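Alkylpurine DNA glycosylase AlkC (Pseudomonas fluorescens, PDB 5VHV) is a DNA glycosylase that excises alkylated purine bases from DNA in base excision repair, without flipping the damaged nucleotide out of the helix. Local coordinates at residues H145-A150 and A183-Y188. Sequence-based numbering, arbitrary orientation.
With nucleotides of chain C.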
loop_
_atom_site.group_PDB
_atom_site.type_symbol
_atom_site.label_atom_id
_atom_site.label_comp_id
_atom_site.label_asym_id
_atom_site.label_seq_id
_atom_site.Cartn_x
_atom_site.Cartn_y
_atom_site.Cartn_z
ATOM N N HIS A 145 -11.179 11.385 5.910
ATOM C CA HIS A 145 -9.755 11.632 5.662
ATOM C C HIS A 145 -8.948 11.605 6.943
ATOM O O HIS A 145 -7.793 11.150 6.948
ATOM C CB HIS A 145 -9.542 12.981 4.977
ATOM C CG HIS A 145 -10.121 13.049 3.612
ATOM N ND1 HIS A 145 -9.440 12.599 2.503
ATOM C CD2 HIS A 145 -11.311 13.513 3.168
ATOM C CE1 HIS A 145 -10.192 12.774 1.432
ATOM N NE2 HIS A 145 -11.337 13.317 1.808
ATOM N N VAL A 146 -9.540 12.071 8.037
ATOM C CA VAL A 146 -8.824 12.107 9.304
ATOM C C VAL A 146 -8.742 10.706 9.911
ATOM O O VAL A 146 -7.701 10.302 10.436
ATOM C CB VAL A 146 -9.513 13.133 10.228
ATOM C CG1 VAL A 146 -8.891 13.155 11.641
ATOM C CG2 VAL A 146 -9.458 14.530 9.574
ATOM N N ARG A 147 -9.814 9.922 9.814
ATOM C CA ARG A 147 -9.760 8.542 10.286
ATOM C C ARG A 147 -8.755 7.738 9.483
ATOM O O ARG A 147 -7.999 6.930 10.043
ATOM C CB ARG A 147 -11.137 7.896 10.203
ATOM C CG ARG A 147 -12.186 8.569 11.115
ATOM C CD ARG A 147 -13.379 7.677 11.376
ATOM N NE ARG A 147 -14.058 7.187 10.160
ATOM C CZ ARG A 147 -14.864 7.928 9.401
ATOM N NH1 ARG A 147 -15.092 9.206 9.694
ATOM N NH2 ARG A 147 -15.440 7.386 8.338
ATOM N N ARG A 148 -8.722 7.951 8.168
ATOM C CA ARG A 148 -7.785 7.213 7.330
ATOM C C ARG A 148 -6.343 7.529 7.701
ATOM O O ARG A 148 -5.484 6.634 7.733
ATOM C CB ARG A 148 -8.080 7.517 5.855
ATOM C CG ARG A 148 -7.294 6.665 4.855
ATOM C CD ARG A 148 -5.932 7.270 4.493
ATOM N NE ARG A 148 -5.360 6.556 3.350
ATOM C CZ ARG A 148 -4.208 6.852 2.759
ATOM N NH1 ARG A 148 -3.469 7.879 3.194
ATOM N NH2 ARG A 148 -3.807 6.121 1.712
ATOM N N LEU A 149 -6.052 8.798 7.996
ATOM C CA LEU A 149 -4.724 9.176 8.467
ATOM C C LEU A 149 -4.331 8.396 9.725
ATOM O O LEU A 149 -3.172 7.985 9.879
ATOM C CB LEU A 149 -4.696 10.680 8.737
ATOM C CG LEU A 149 -3.444 11.300 9.348
ATOM C CD1 LEU A 149 -2.239 11.043 8.420
ATOM C CD2 LEU A 149 -3.627 12.806 9.562
ATOM N N ALA A 150 -5.270 8.233 10.659
ATOM C CA ALA A 150 -4.976 7.536 11.913
ATOM C C ALA A 150 -4.466 6.116 11.661
ATOM O O ALA A 150 -3.515 5.661 12.312
ATOM C CB ALA A 150 -6.235 7.515 12.791
ATOM N N ALA A 183 -15.195 -1.682 11.043
ATOM C CA ALA A 183 -16.443 -1.693 10.287
ATOM C C ALA A 183 -16.727 -0.314 9.712
ATOM O O ALA A 183 -17.886 0.075 9.574
ATOM C CB ALA A 183 -17.612 -2.166 11.152
ATOM N N ASP A 184 -15.678 0.428 9.358
ATOM C CA ASP A 184 -15.852 1.813 8.940
ATOM C C ASP A 184 -16.681 1.881 7.664
ATOM O O ASP A 184 -16.560 1.032 6.775
ATOM C CB ASP A 184 -14.496 2.477 8.721
ATOM C CG ASP A 184 -14.575 3.983 8.812
ATOM O OD1 ASP A 184 -14.990 4.615 7.818
ATOM O OD2 ASP A 184 -14.253 4.525 9.893
ATOM N N SER A 185 -17.530 2.913 7.580
ATOM C CA SER A 185 -18.384 3.109 6.417
ATOM C C SER A 185 -17.609 3.594 5.198
ATOM O O SER A 185 -18.134 3.527 4.079
ATOM C CB SER A 185 -19.505 4.109 6.750
ATOM O OG SER A 185 -18.956 5.366 7.113
ATOM N N SER A 186 -16.378 4.068 5.380
ATOM C CA SER A 186 -15.571 4.635 4.304
ATOM C C SER A 186 -14.672 3.564 3.689
ATOM O O SER A 186 -13.846 2.972 4.385
ATOM C CB SER A 186 -14.702 5.775 4.839
ATOM O OG SER A 186 -13.607 6.069 3.962
ATOM N N LEU A 187 -14.791 3.355 2.377
ATOM C CA LEU A 187 -13.870 2.443 1.693
ATOM C C LEU A 187 -12.422 2.890 1.853
ATOM O O LEU A 187 -11.516 2.064 2.015
ATOM C CB LEU A 187 -14.235 2.368 0.208
ATOM C CG LEU A 187 -13.324 1.512 -0.666
ATOM C CD1 LEU A 187 -13.251 0.077 -0.185
ATOM C CD2 LEU A 187 -13.811 1.580 -2.123
ATOM N N TYR A 188 -12.186 4.196 1.746
ATOM C CA TYR A 188 -10.854 4.766 1.926
ATOM C C TYR A 188 -10.255 4.322 3.250
ATOM O O TYR A 188 -9.104 3.865 3.317
ATOM C CB TYR A 188 -10.983 6.282 1.857
ATOM C CG TYR A 188 -9.698 7.075 1.818
ATOM C CD1 TYR A 188 -8.620 6.679 1.029
ATOM C CD2 TYR A 188 -9.593 8.268 2.513
ATOM C CE1 TYR A 188 -7.463 7.434 0.971
ATOM C CE2 TYR A 188 -8.447 9.019 2.470
ATOM C CZ TYR A 188 -7.386 8.601 1.684
ATOM O OH TYR A 188 -6.251 9.359 1.612
ATOM P P DG C 8 -4.770 3.880 -1.142
ATOM O OP1 DG C 8 -5.638 4.594 -0.225
ATOM O OP2 DG C 8 -5.091 2.469 -1.564
ATOM O "O5'" DG C 8 -4.518 4.657 -2.485
ATOM C "C5'" DG C 8 -4.179 6.042 -2.455
ATOM C "C4'" DG C 8 -3.829 6.508 -3.841
ATOM O "O4'" DG C 8 -2.774 5.687 -4.414
ATOM C "C3'" DG C 8 -4.977 6.451 -4.825
ATOM O "O3'" DG C 8 -4.885 7.606 -5.661
ATOM C "C2'" DG C 8 -4.759 5.117 -5.563
ATOM C "C1'" DG C 8 -3.246 4.978 -5.557
ATOM N N9 DG C 8 -2.716 3.634 -5.408
ATOM C C8 DG C 8 -3.022 2.749 -4.414
ATOM N N7 DG C 8 -2.313 1.661 -4.456
ATOM C C5 DG C 8 -1.451 1.861 -5.519
ATOM C C6 DG C 8 -0.448 1.017 -6.055
ATOM O O6 DG C 8 -0.090 -0.099 -5.653
ATOM N N1 DG C 8 0.179 1.591 -7.147
ATOM C C2 DG C 8 -0.127 2.803 -7.670
ATOM N N2 DG C 8 0.579 3.174 -8.747
ATOM N N3 DG C 8 -1.064 3.609 -7.177
ATOM C C4 DG C 8 -1.683 3.072 -6.112
HETATM O O HOH W 1 -6.718 11.933 2.538
HETATM O O HOH W 2 -6.502 4.068 2.293
#
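One face of the Tyr188 ring is covered by the side chain of Arg148, whose CG sits over the ring centre in a CH-pi contact, 3.5 Å from the centroid. The chain bends at chi2 (-88°), which carries CD across the ring toward Tyr188 CZ, and the guanidinium lies within 13° of the ring plane, with Tyr188 OH over its face, offset toward the rim. At the edge of this guanidinium, NH2 donates to OP1 of DG8 of chain C (3.1 Å), while NE reaches the same oxygen through a water that also donates to Tyr188 O. OP1 lies at the edge of the tyrosine ring as well. The His145 ring meets Tyr188 obliquely, and a second water joins ND1 to Tyr188 OH. Arg147 grips Asp184 side-on: NE donates to OD2 (2.7 Å) and NH2 to OD1 (2.9 Å, 176°), both through syn lone pairs. The anti lone pair of OD1 accepts from Ser186 N, closing an Asx turn just before helix 187-201. An alanine at Asp184 would probably leave Arg147 NE and NH2 without this carboxylate and the turn without its side-chain bond. Arg148 NH1 pairs with Glu117, so its guanidinium is held from both protein and DNA. Together these contacts exemplify how helix 144-152, tied by a salt bridge to the loop that leads into helix 187-201, can present an arginine backed by a tyrosine ring to a DNA phosphate.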